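Local coordinates for protein OBCA, Oxalate Biosynthetic Component A (Burkholderia glumae, PDB 4NNC) that probably works as a metal-dependent enzyme, with a TIM-barrel core that holds a cobalt ion and a large bound ligand, at residues Y7-P12 and G469-L474; G219-H224 and L514-V519. All coordinates share one frame; numbering follows the deposited sequence.

From the N terminus the chain passes through 7-12, 219-224, 469-474 and 514-519, so the two contacts alternate along the sequence and cross rather than nest. Contact 1 closes a loop of 456 residues by pairing strand 5-10 with strand 469-472. Contact 2 closes one of 289 residues, setting the approach to strand 222-229 against the C-terminal helix 516-523. Strand 5-10 lies between strands 469-472 and 222-229, and probable hydrogen bonds join the contacts, Ala10 N to Val222 O at 2.8 Å and Ala10 O to His224 N at 2.7 Å. Following the strand pairings round, the N-terminal strand completes a closed parallel barrel, with both contacts reaching the same ligand.

Contact 1: Y7-P12 and G469-L474; sequences YITAAP and GIRVGL. With 2KQ ((3S)-3-[2-[3-[[(2R)-4-[[[(2R,3S,4R,5R)-5-(6-aminopurin-9-yl)-4-oxidanyl-3-phosphonooxy-oxolan-2-yl]methoxy-oxidanyl-phosphoryl]oxy-oxidanyl-phosphoryl]oxy-3,3-dimethyl-2-oxidanyl-butanoyl]amino]propanoylamino]ethylsulfanyl]-3-oxidanyl-butanoic acid), chain D.
Ala11 lays its CB over one face of the Arg471 guanidinium, offset toward the rim and 3.7 Å from NE. The Arg471 chain is extended, with CG anti to the backbone N (chi1 152°), which carries the flat group past Thr9 to lie against the Ala11 CB. On the way the two CB atoms of Thr9 and Arg471 come within 3.9 Å. At the far end, O51 of 2KQ lies at the guanidinium edge, in plane, and takes a weak hydrogen bond from Arg471 NH2 (3.5 Å); the stronger hold on Arg471 is the salt bridge from NE to Asp476. Behind these side chains the strands run parallel, their directions differing by 22°. Four backbone bonds stitch them: Ile470 N to Tyr7 O (3.1 Å), Thr9 N to Ile470 O (2.8 Å), Val472 N to Thr9 O (3.0 Å) and Ala11 N to Val472 O (2.9 Å). On the opposite face of the sheet, Ile8 and Val472 meet through their CG2 atoms at 4.3 Å, and helices 458-464 and 495-507 pack there. Parallel strands backed by outer helices, with the ligand at their C-terminal ends, fit a TIM barrel where its last strand meets its first.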
ATOM      1  N   TYR A   7     -16.112   1.940 -11.739  1.00 29.90           N
ATOM      2  CA  TYR A   7     -16.251   1.889 -10.283  1.00 25.95           C
ATOM      3  C   TYR A   7     -14.873   1.879  -9.629  1.00 26.96           C
ATOM      4  O   TYR A   7     -13.942   1.276 -10.149  1.00 28.73           O
ATOM      5  CB  TYR A   7     -17.099   0.695  -9.822  1.00 27.04           C
ATOM      6  CG  TYR A   7     -16.502  -0.675 -10.088  1.00 32.00           C
ATOM      7  CD1 TYR A   7     -15.796  -1.351  -9.095  1.00 27.92           C
ATOM      8  CD2 TYR A   7     -16.671  -1.305 -11.320  1.00 28.80           C
ATOM      9  CE1 TYR A   7     -15.256  -2.610  -9.329  1.00 31.27           C
ATOM     10  CE2 TYR A   7     -16.136  -2.560 -11.563  1.00 32.36           C
ATOM     11  CZ  TYR A   7     -15.430  -3.209 -10.562  1.00 36.23           C
ATOM     12  OH  TYR A   7     -14.887  -4.458 -10.799  1.00 38.90           O
ATOM     13  N   ILE A   8     -14.733   2.572  -8.503  1.00 26.42           N
ATOM     14  CA  ILE A   8     -13.449   2.640  -7.824  1.00 21.64           C
ATOM     15  C   ILE A   8     -13.393   1.641  -6.660  1.00 23.76           C
ATOM     16  O   ILE A   8     -14.328   1.541  -5.856  1.00 22.55           O
ATOM     17  CB  ILE A   8     -13.175   4.058  -7.301  1.00 23.93           C
ATOM     18  CG1 ILE A   8     -12.994   5.033  -8.465  1.00 25.36           C
ATOM     19  CG2 ILE A   8     -11.947   4.074  -6.396  1.00 23.85           C
ATOM     20  CD1 ILE A   8     -13.252   6.478  -8.087  1.00 26.56           C
ATOM     21  N   THR A   9     -12.295   0.893  -6.582  1.00 24.22           N
ATOM     22  CA  THR A   9     -12.040   0.040  -5.426  1.00 23.98           C
ATOM     23  C   THR A   9     -11.038   0.742  -4.523  1.00 21.56           C
ATOM     24  O   THR A   9     -10.031   1.275  -5.001  1.00 19.69           O
ATOM     25  CB  THR A   9     -11.505  -1.344  -5.843  1.00 22.87           C
ATOM     26  OG1 THR A   9     -12.573  -2.099  -6.432  1.00 20.21           O
ATOM     27  CG2 THR A   9     -10.949  -2.109  -4.633  1.00 23.03           C
ATOM     28  N   ALA A  10     -11.332   0.769  -3.225  1.00 20.26           N
ATOM     29  CA  ALA A  10     -10.382   1.254  -2.231  1.00 18.43           C
ATOM     30  C   ALA A  10      -9.698   0.051  -1.551  1.00 20.28           C
ATOM     31  O   ALA A  10     -10.373  -0.891  -1.133  1.00 19.52           O
ATOM     32  CB  ALA A  10     -11.094   2.112  -1.194  1.00 16.69           C
ATOM     33  N   ALA A  11      -8.369   0.091  -1.444  1.00 18.31           N
ATOM     34  CA  ALA A  11      -7.607  -0.947  -0.747  1.00 18.17           C
ATOM     35  C   ALA A  11      -6.748  -0.308   0.335  1.00 19.76           C
ATOM     36  O   ALA A  11      -5.587   0.041   0.082  1.00 21.84           O
ATOM     37  CB  ALA A  11      -6.733  -1.725  -1.732  1.00 21.01           C
ATOM     38  N   PRO A  12      -7.320  -0.142   1.544  1.00 21.48           N
ATOM     39  CA  PRO A  12      -6.721   0.633   2.647  1.00 22.57           C
ATOM     40  C   PRO A  12      -5.557  -0.003   3.432  1.00 23.67           C
ATOM     41  O   PRO A  12      -4.845   0.768   4.094  1.00 25.46           O
ATOM     42  CB  PRO A  12      -7.905   0.847   3.607  1.00 19.16           C
ATOM     43  CG  PRO A  12      -9.134   0.598   2.774  1.00 20.63           C
ATOM     44  CD  PRO A  12      -8.724  -0.490   1.832  1.00 18.01           C
ATOM     45  N   GLY A 469     -13.079  -0.469 -14.031  1.00 26.37           N
ATOM     46  CA  GLY A 469     -12.818   0.043 -12.693  1.00 25.45           C
ATOM     47  C   GLY A 469     -11.348   0.236 -12.386  1.00 25.55           C
ATOM     48  O   GLY A 469     -10.459  -0.318 -13.060  1.00 24.03           O
ATOM     49  N   ILE A 470     -11.096   1.044 -11.365  1.00 25.97           N
ATOM     50  CA  ILE A 470      -9.746   1.390 -10.959  1.00 23.81           C
ATOM     51  C   ILE A 470      -9.623   1.215  -9.441  1.00 28.69           C
ATOM     52  O   ILE A 470     -10.556   1.520  -8.679  1.00 23.79           O
ATOM     53  CB  ILE A 470      -9.415   2.849 -11.351  1.00 31.57           C
ATOM     54  CG1 ILE A 470      -9.406   3.010 -12.873  1.00 29.20           C
ATOM     55  CG2 ILE A 470      -8.073   3.290 -10.781  1.00 25.39           C
ATOM     56  CD1 ILE A 470      -9.181   4.465 -13.325  1.00 30.12           C
ATOM     57  N   ARG A 471      -8.476   0.708  -9.010  1.00 26.19           N
ATOM     58  CA  ARG A 471      -8.221   0.488  -7.602  1.00 23.73           C
ATOM     59  C   ARG A 471      -7.063   1.368  -7.134  1.00 22.01           C
ATOM     60  O   ARG A 471      -6.032   1.500  -7.816  1.00 18.92           O
ATOM     61  CB  ARG A 471      -7.916  -0.990  -7.349  1.00 21.19           C
ATOM     62  CG  ARG A 471      -7.022  -1.215  -6.143  1.00 22.69           C
ATOM     63  CD  ARG A 471      -6.964  -2.674  -5.740  1.00 21.37           C
ATOM     64  NE  ARG A 471      -5.715  -2.966  -5.045  1.00 19.34           N
ATOM     65  CZ  ARG A 471      -5.466  -4.109  -4.426  1.00 22.42           C
ATOM     66  NH1 ARG A 471      -6.386  -5.062  -4.399  1.00 21.34           N
ATOM     67  NH2 ARG A 471      -4.302  -4.294  -3.826  1.00 24.93           N
ATOM     68  N   VAL A 472      -7.253   2.000  -5.981  1.00 21.82           N
ATOM     69  CA  VAL A 472      -6.206   2.808  -5.363  1.00 22.53           C
ATOM     70  C   VAL A 472      -6.220   2.456  -3.891  1.00 21.98           C
ATOM     71  O   VAL A 472      -7.114   1.710  -3.444  1.00 22.82           O
ATOM     72  CB  VAL A 472      -6.457   4.322  -5.562  1.00 24.60           C
ATOM     73  CG1 VAL A 472      -6.262   4.708  -7.017  1.00 25.07           C
ATOM     74  CG2 VAL A 472      -7.875   4.681  -5.111  1.00 23.81           C
ATOM     75  N   GLY A 473      -5.254   2.981  -3.140  1.00 21.19           N
ATOM     76  CA  GLY A 473      -5.152   2.709  -1.719  1.00 19.98           C
ATOM     77  C   GLY A 473      -3.736   2.491  -1.208  1.00 22.83           C
ATOM     78  O   GLY A 473      -2.824   2.157  -1.983  1.00 21.30           O
ATOM     79  N   LEU A 474      -3.566   2.662   0.106  1.00 21.28           N
ATOM     80  CA  LEU A 474      -2.271   2.515   0.767  1.00 21.03           C
ATOM     81  C   LEU A 474      -1.708   1.125   0.606  1.00 23.63           C
ATOM     82  O   LEU A 474      -0.499   0.923   0.776  1.00 21.68           O
ATOM     83  CB  LEU A 474      -2.364   2.859   2.258  1.00 19.36           C
ATOM     84  CG  LEU A 474      -2.640   4.320   2.611  1.00 26.75           C
ATOM     85  CD1 LEU A 474      -2.289   4.592   4.078  1.00 25.03           C
ATOM     86  CD2 LEU A 474      -1.828   5.228   1.693  1.00 21.84           C
TER
HETATM   87  C01 2KQ D 603       5.037  -1.214  -0.267  1.00 34.20           C
HETATM   88  C02 2KQ D 603       4.376  -0.131  -1.134  1.00 42.41           C
HETATM   89  C03 2KQ D 603       2.799  -0.068  -0.825  1.00 27.84           C
HETATM   90  C04 2KQ D 603       5.053   1.209  -0.820  1.00 38.15           C
HETATM   91  O05 2KQ D 603       4.461   2.201  -1.627  1.00 43.72           O
HETATM   92  P06 2KQ D 603       5.271   3.516  -2.019  1.00 46.22           P
HETATM   93  O07 2KQ D 603       4.275   4.612  -2.358  1.00 34.78           O
HETATM   94  O08 2KQ D 603       6.132   3.985  -0.858  1.00 51.65           O
HETATM   95  O09 2KQ D 603       6.153   3.190  -3.302  1.00 60.62           O
HETATM   96  P10 2KQ D 603       7.654   2.622  -3.348  1.00 58.78           P
HETATM   97  O11 2KQ D 603       7.977   2.145  -4.737  1.00 56.93           O
HETATM   98  O12 2KQ D 603       7.772   1.448  -2.406  1.00 65.60           O
HETATM   99  O13 2KQ D 603       8.693   3.768  -2.916  1.00 61.65           O
HETATM  100  C14 2KQ D 603      10.087   3.449  -2.778  1.00 68.30           C
HETATM  101  C15 2KQ D 603      10.893   4.676  -2.737  1.00 73.34           C
HETATM  102  O16 2KQ D 603      10.513   5.607  -3.831  1.00 66.40           O
HETATM  103  C17 2KQ D 603       9.990   6.800  -3.230  1.00 62.20           C
HETATM  104  N18 2KQ D 603       8.842   7.194  -3.972  1.00 59.08           N
HETATM  105  C19 2KQ D 603       7.601   6.682  -3.894  1.00 58.19           C
HETATM  106  N20 2KQ D 603       6.801   7.318  -4.780  1.00 52.03           N
HETATM  107  C21 2KQ D 603       7.540   8.249  -5.440  1.00 55.44           C
HETATM  108  C22 2KQ D 603       7.268   9.195  -6.448  1.00 52.41           C
HETATM  109  N23 2KQ D 603       5.933   9.319  -7.018  1.00 47.56           N
HETATM  110  N24 2KQ D 603       8.267   9.984  -6.882  1.00 56.66           N
HETATM  111  C25 2KQ D 603       9.516   9.864  -6.367  1.00 56.38           C
HETATM  112  N26 2KQ D 603       9.808   8.982  -5.399  1.00 56.04           N
HETATM  113  C27 2KQ D 603       8.829   8.166  -4.929  1.00 60.39           C
HETATM  114  C28 2KQ D 603       9.710   6.488  -1.818  1.00 68.78           C
HETATM  115  O29 2KQ D 603       9.922   7.623  -0.977  1.00 67.87           O
HETATM  116  C30 2KQ D 603      10.689   5.445  -1.471  1.00 77.42           C
HETATM  117  O31 2KQ D 603      11.927   6.062  -1.060  1.00 84.55           O
HETATM  118  P32 2KQ D 603      13.245   5.139  -0.745  1.00 95.73           P
HETATM  119  O33 2KQ D 603      13.750   4.444  -2.018  1.00 86.83           O
HETATM  120  O34 2KQ D 603      14.352   5.993  -0.158  1.00 87.88           O
HETATM  121  O35 2KQ D 603      12.856   4.089   0.262  1.00 87.98           O
HETATM  122  C36 2KQ D 603       4.692  -0.423  -2.638  1.00 45.17           C
HETATM  123  O37 2KQ D 603       6.047  -0.422  -2.805  1.00 48.95           O
HETATM  124  C38 2KQ D 603       4.153  -1.760  -3.174  1.00 45.51           C
HETATM  125  O39 2KQ D 603       4.636  -2.843  -2.860  1.00 44.60           O
HETATM  126  N40 2KQ D 603       3.055  -1.725  -4.129  1.00 39.61           N
HETATM  127  C41 2KQ D 603       2.602  -2.977  -4.639  1.00 37.69           C
HETATM  128  C42 2KQ D 603       1.433  -3.507  -3.816  1.00 36.14           C
HETATM  129  C43 2KQ D 603       0.867  -4.852  -4.324  1.00 38.77           C
HETATM  130  O44 2KQ D 603       1.598  -5.823  -4.530  1.00 36.73           O
HETATM  131  N45 2KQ D 603      -0.545  -4.937  -4.577  1.00 33.68           N
HETATM  132  C46 2KQ D 603      -1.046  -6.193  -5.051  1.00 38.88           C
HETATM  133  C47 2KQ D 603      -2.182  -6.668  -4.172  1.00 38.17           C
HETATM  134  S48 2KQ D 603      -3.067  -8.031  -4.913  1.00 51.76           S
HETATM  135  C49 2KQ D 603      -4.535  -8.364  -3.960  1.00 28.49           C
HETATM  136  C50 2KQ D 603      -5.633  -7.928  -4.777  1.00 34.45           C
HETATM  137  O51 2KQ D 603      -4.559  -7.598  -2.772  1.00 28.48           O
HETATM  138  C52 2KQ D 603      -4.729  -9.897  -3.745  1.00 33.52           C
HETATM  139  C53 2KQ D 603      -5.213 -10.385  -2.413  1.00 29.31           C
HETATM  140  O54 2KQ D 603      -5.427  -9.583  -1.456  1.00 23.52           O
HETATM  141  O55 2KQ D 603      -5.412 -11.620  -2.269  1.00 27.52           O

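Contact 2: G219-H224 and L514-V519. With CO (cobalt (II) ion), chain B; 2KQ ((3S)-3-[2-[3-[[(2R)-4-[[[(2R,3S,4R,5R)-5-(6-aminopurin-9-yl)-4-oxidanyl-3-phosphonooxy-oxolan-2-yl]methoxy-oxidanyl-phosphoryl]oxy-oxidanyl-phosphoryl]oxy-3,3-dimethyl-2-oxidanyl-butanoyl]amino]propanoylamino]ethylsulfanyl]-3-oxidanyl-butanoic acid), chain D.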
ATOM      1  N   GLY A 219     -16.062   8.228  -2.606  1.00 26.00           N
ATOM      2  CA  GLY A 219     -16.480   7.759  -3.924  1.00 26.42           C
ATOM      3  C   GLY A 219     -16.276   6.296  -4.302  1.00 29.15           C
ATOM      4  O   GLY A 219     -16.727   5.857  -5.368  1.00 29.75           O
ATOM      5  N   ALA A 220     -15.596   5.540  -3.449  1.00 25.04           N
ATOM      6  CA  ALA A 220     -15.332   4.123  -3.713  1.00 23.51           C
ATOM      7  C   ALA A 220     -16.587   3.263  -3.560  1.00 27.88           C
ATOM      8  O   ALA A 220     -17.321   3.399  -2.580  1.00 28.70           O
ATOM      9  CB  ALA A 220     -14.237   3.616  -2.785  1.00 21.64           C
ATOM     10  N   ALA A 221     -16.822   2.360  -4.514  1.00 27.25           N
ATOM     11  CA  ALA A 221     -17.960   1.441  -4.423  1.00 27.90           C
ATOM     12  C   ALA A 221     -17.599   0.122  -3.713  1.00 26.08           C
ATOM     13  O   ALA A 221     -18.456  -0.520  -3.087  1.00 22.75           O
ATOM     14  CB  ALA A 221     -18.529   1.162  -5.811  1.00 25.37           C
ATOM     15  N   VAL A 222     -16.334  -0.281  -3.826  1.00 21.59           N
ATOM     16  CA  VAL A 222     -15.873  -1.556  -3.276  1.00 20.17           C
ATOM     17  C   VAL A 222     -14.662  -1.276  -2.386  1.00 20.75           C
ATOM     18  O   VAL A 222     -13.834  -0.411  -2.712  1.00 22.05           O
ATOM     19  CB  VAL A 222     -15.495  -2.541  -4.406  1.00 21.78           C
ATOM     20  CG1 VAL A 222     -14.935  -3.843  -3.848  1.00 22.46           C
ATOM     21  CG2 VAL A 222     -16.691  -2.834  -5.283  1.00 21.90           C
ATOM     22  N   VAL A 223     -14.581  -1.964  -1.246  1.00 22.26           N
ATOM     23  CA  VAL A 223     -13.448  -1.808  -0.336  1.00 20.18           C
ATOM     24  C   VAL A 223     -12.788  -3.170  -0.130  1.00 21.79           C
ATOM     25  O   VAL A 223     -13.412  -4.106   0.378  1.00 18.68           O
ATOM     26  CB  VAL A 223     -13.863  -1.220   1.036  1.00 20.68           C
ATOM     27  CG1 VAL A 223     -12.627  -0.911   1.879  1.00 18.60           C
ATOM     28  CG2 VAL A 223     -14.685   0.050   0.851  1.00 22.25           C
ATOM     29  N   HIS A 224     -11.528  -3.277  -0.547  1.00 20.88           N
ATOM     30  CA  HIS A 224     -10.783  -4.515  -0.436  1.00 19.73           C
ATOM     31  C   HIS A 224      -9.995  -4.472   0.870  1.00 19.51           C
ATOM     32  O   HIS A 224      -9.244  -3.516   1.104  1.00 17.60           O
ATOM     33  CB  HIS A 224      -9.851  -4.651  -1.642  1.00 19.88           C
ATOM     34  CG  HIS A 224      -8.856  -5.758  -1.518  1.00 22.55           C
ATOM     35  ND1 HIS A 224      -9.216  -7.092  -1.536  1.00 21.81           N
ATOM     36  CD2 HIS A 224      -7.505  -5.730  -1.384  1.00 20.37           C
ATOM     37  CE1 HIS A 224      -8.126  -7.835  -1.418  1.00 24.82           C
ATOM     38  NE2 HIS A 224      -7.077  -7.034  -1.327  1.00 21.45           N
ATOM     39  N   LEU A 514     -19.632   4.945 -10.796  1.00 33.12           N
ATOM     40  CA  LEU A 514     -20.718   4.191 -10.181  1.00 26.73           C
ATOM     41  C   LEU A 514     -20.595   4.172  -8.648  1.00 32.01           C
ATOM     42  O   LEU A 514     -19.494   4.181  -8.098  1.00 30.53           O
ATOM     43  CB  LEU A 514     -20.758   2.760 -10.717  1.00 31.07           C
ATOM     44  CG  LEU A 514     -20.998   2.558 -12.218  1.00 38.79           C
ATOM     45  CD1 LEU A 514     -20.933   1.075 -12.577  1.00 31.10           C
ATOM     46  CD2 LEU A 514     -22.341   3.155 -12.653  1.00 33.67           C
ATOM     47  N   THR A 515     -21.737   4.154  -7.968  1.00 29.45           N
ATOM     48  CA  THR A 515     -21.778   4.078  -6.516  1.00 29.62           C
ATOM     49  C   THR A 515     -21.900   2.623  -6.102  1.00 31.79           C
ATOM     50  O   THR A 515     -22.112   1.734  -6.939  1.00 28.29           O
ATOM     51  CB  THR A 515     -23.011   4.787  -5.968  1.00 27.79           C
ATOM     52  OG1 THR A 515     -24.163   4.003  -6.282  1.00 28.41           O
ATOM     53  CG2 THR A 515     -23.158   6.173  -6.596  1.00 26.18           C
ATOM     54  N   ALA A 516     -21.802   2.380  -4.801  1.00 28.25           N
ATOM     55  CA  ALA A 516     -21.867   1.019  -4.304  1.00 28.49           C
ATOM     56  C   ALA A 516     -23.207   0.336  -4.632  1.00 30.29           C
ATOM     57  O   ALA A 516     -23.232  -0.850  -4.997  1.00 31.79           O
ATOM     58  CB  ALA A 516     -21.568   0.985  -2.809  1.00 26.77           C
ATOM     59  N   ALA A 517     -24.309   1.079  -4.512  1.00 27.03           N
ATOM     60  CA  ALA A 517     -25.639   0.534  -4.797  1.00 29.62           C
ATOM     61  C   ALA A 517     -25.786   0.184  -6.276  1.00 29.49           C
ATOM     62  O   ALA A 517     -26.328  -0.872  -6.635  1.00 27.69           O
ATOM     63  CB  ALA A 517     -26.729   1.515  -4.370  1.00 32.92           C
ATOM     64  N   GLN A 518     -25.307   1.070  -7.138  1.00 28.52           N
ATOM     65  CA  GLN A 518     -25.303   0.758  -8.560  1.00 32.28           C
ATOM     66  C   GLN A 518     -24.470  -0.494  -8.858  1.00 35.54           C
ATOM     67  O   GLN A 518     -24.957  -1.431  -9.518  1.00 35.06           O
ATOM     68  CB  GLN A 518     -24.801   1.956  -9.348  1.00 30.21           C
ATOM     69  CG  GLN A 518     -25.715   3.156  -9.180  1.00 36.00           C
ATOM     70  CD  GLN A 518     -25.207   4.374  -9.900  1.00 37.87           C
ATOM     71  OE1 GLN A 518     -24.058   4.781  -9.722  1.00 37.50           O
ATOM     72  NE2 GLN A 518     -26.061   4.965 -10.729  1.00 46.61           N
ATOM     73  N   VAL A 519     -23.238  -0.522  -8.349  1.00 30.80           N
ATOM     74  CA  VAL A 519     -22.350  -1.665  -8.563  1.00 29.27           C
ATOM     75  C   VAL A 519     -23.001  -2.953  -8.088  1.00 32.66           C
ATOM     76  O   VAL A 519     -23.034  -3.948  -8.830  1.00 32.40           O
ATOM     77  CB  VAL A 519     -20.955  -1.453  -7.918  1.00 23.98           C
ATOM     78  CG1 VAL A 519     -20.126  -2.708  -8.008  1.00 24.10           C
ATOM     79  CG2 VAL A 519     -20.242  -0.321  -8.616  1.00 24.61           C
TER
HETATM   80 CO    CO B 601      -4.928  -7.432  -1.108  1.00 21.84          CO
HETATM   81  C01 2KQ D 603       5.037  -1.214  -0.267  1.00 34.20           C
HETATM   82  C02 2KQ D 603       4.376  -0.131  -1.134  1.00 42.41           C
HETATM   83  C03 2KQ D 603       2.799  -0.068  -0.825  1.00 27.84           C
HETATM   84  C04 2KQ D 603       5.053   1.209  -0.820  1.00 38.15           C
HETATM   85  O05 2KQ D 603       4.461   2.201  -1.627  1.00 43.72           O
HETATM   86  P06 2KQ D 603       5.271   3.516  -2.019  1.00 46.22           P
HETATM   87  O07 2KQ D 603       4.275   4.612  -2.358  1.00 34.78           O
HETATM   88  O08 2KQ D 603       6.132   3.985  -0.858  1.00 51.65           O
HETATM   89  O09 2KQ D 603       6.153   3.190  -3.302  1.00 60.62           O
HETATM   90  P10 2KQ D 603       7.654   2.622  -3.348  1.00 58.78           P
HETATM   91  O11 2KQ D 603       7.977   2.145  -4.737  1.00 56.93           O
HETATM   92  O12 2KQ D 603       7.772   1.448  -2.406  1.00 65.60           O
HETATM   93  O13 2KQ D 603       8.693   3.768  -2.916  1.00 61.65           O
HETATM   94  C14 2KQ D 603      10.087   3.449  -2.778  1.00 68.30           C
HETATM   95  C15 2KQ D 603      10.893   4.676  -2.737  1.00 73.34           C
HETATM   96  O16 2KQ D 603      10.513   5.607  -3.831  1.00 66.40           O
HETATM   97  C17 2KQ D 603       9.990   6.800  -3.230  1.00 62.20           C
HETATM   98  N18 2KQ D 603       8.842   7.194  -3.972  1.00 59.08           N
HETATM   99  C19 2KQ D 603       7.601   6.682  -3.894  1.00 58.19           C
HETATM  100  N20 2KQ D 603       6.801   7.318  -4.780  1.00 52.03           N
HETATM  101  C21 2KQ D 603       7.540   8.249  -5.440  1.00 55.44           C
HETATM  102  C22 2KQ D 603       7.268   9.195  -6.448  1.00 52.41           C
HETATM  103  N23 2KQ D 603       5.933   9.319  -7.018  1.00 47.56           N
HETATM  104  N24 2KQ D 603       8.267   9.984  -6.882  1.00 56.66           N
HETATM  105  C25 2KQ D 603       9.516   9.864  -6.367  1.00 56.38           C
HETATM  106  N26 2KQ D 603       9.808   8.982  -5.399  1.00 56.04           N
HETATM  107  C27 2KQ D 603       8.829   8.166  -4.929  1.00 60.39           C
HETATM  108  C28 2KQ D 603       9.710   6.488  -1.818  1.00 68.78           C
HETATM  109  O29 2KQ D 603       9.922   7.623  -0.977  1.00 67.87           O
HETATM  110  C30 2KQ D 603      10.689   5.445  -1.471  1.00 77.42           C
HETATM  111  O31 2KQ D 603      11.927   6.062  -1.060  1.00 84.55           O
HETATM  112  P32 2KQ D 603      13.245   5.139  -0.745  1.00 95.73           P
HETATM  113  O33 2KQ D 603      13.750   4.444  -2.018  1.00 86.83           O
HETATM  114  O34 2KQ D 603      14.352   5.993  -0.158  1.00 87.88           O
HETATM  115  O35 2KQ D 603      12.856   4.089   0.262  1.00 87.98           O
HETATM  116  C36 2KQ D 603       4.692  -0.423  -2.638  1.00 45.17           C
HETATM  117  O37 2KQ D 603       6.047  -0.422  -2.805  1.00 48.95           O
HETATM  118  C38 2KQ D 603       4.153  -1.760  -3.174  1.00 45.51           C
HETATM  119  O39 2KQ D 603       4.636  -2.843  -2.860  1.00 44.60           O
HETATM  120  N40 2KQ D 603       3.055  -1.725  -4.129  1.00 39.61           N
HETATM  121  C41 2KQ D 603       2.602  -2.977  -4.639  1.00 37.69           C
HETATM  122  C42 2KQ D 603       1.433  -3.507  -3.816  1.00 36.14           C
HETATM  123  C43 2KQ D 603       0.867  -4.852  -4.324  1.00 38.77           C
HETATM  124  O44 2KQ D 603       1.598  -5.823  -4.530  1.00 36.73           O
HETATM  125  N45 2KQ D 603      -0.545  -4.937  -4.577  1.00 33.68           N
HETATM  126  C46 2KQ D 603      -1.046  -6.193  -5.051  1.00 38.88           C
HETATM  127  C47 2KQ D 603      -2.182  -6.668  -4.172  1.00 38.17           C
HETATM  128  S48 2KQ D 603      -3.067  -8.031  -4.913  1.00 51.76           S
HETATM  129  C49 2KQ D 603      -4.535  -8.364  -3.960  1.00 28.49           C
HETATM  130  C50 2KQ D 603      -5.633  -7.928  -4.777  1.00 34.45           C
HETATM  131  O51 2KQ D 603      -4.559  -7.598  -2.772  1.00 28.48           O
HETATM  132  C52 2KQ D 603      -4.729  -9.897  -3.745  1.00 33.52           C
HETATM  133  C53 2KQ D 603      -5.213 -10.385  -2.413  1.00 29.31           C
HETATM  134  O54 2KQ D 603      -5.427  -9.583  -1.456  1.00 23.52           O
HETATM  135  O55 2KQ D 603      -5.412 -11.620  -2.269  1.00 27.52           O
HETATM  136  O   HOH W   1     -16.911   4.003  -7.354  1.00 26.22           O
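The His224 ring has O54 of 2KQ at its edge, in plane, 3.2 Å from CE1, because both O54 and O51 share the cobalt ion with His224 NE2, which binds it at 2.2 Å. Beside it the His226 ring stands nearly perpendicular; His226 and Glu475 join His224 on the metal. ND1 gives its proton to Asn275 OD1, so with NE2 on the cobalt the ring is held at both nitrogens, fixing its rotation. The other flat group is the Gln518 amide: its OE1 takes the Thr515 N-H in the carbonyl plane, on a lone pair, at 3.0 Å. Thr515 OG1 accepts from Gln518 N in an almost straight bond (175°), completing a capping box at the start of helix 516-523.

The direct contact lies at the other end of 219-224 from the metal. Ala221 points its CB at the first helical turn, 3.6 Å from Val519 CG2. With CG1 anti to the backbone N (chi1 173°), Val519 has CG2 beside that N, facing Ala221. Ala516 CB reaches back to Ala221 O at 3.5 Å.

No hydrogen bond joins the segments directly. Water 1 instead donates to Gly219 O and Leu514 O, 2.7 Å from each, so both its protons are spent on carbonyls that could not bond to one another. The chemistry thus implies an apolar, water-bridged seam at one end of the strand and metal ligation at the other.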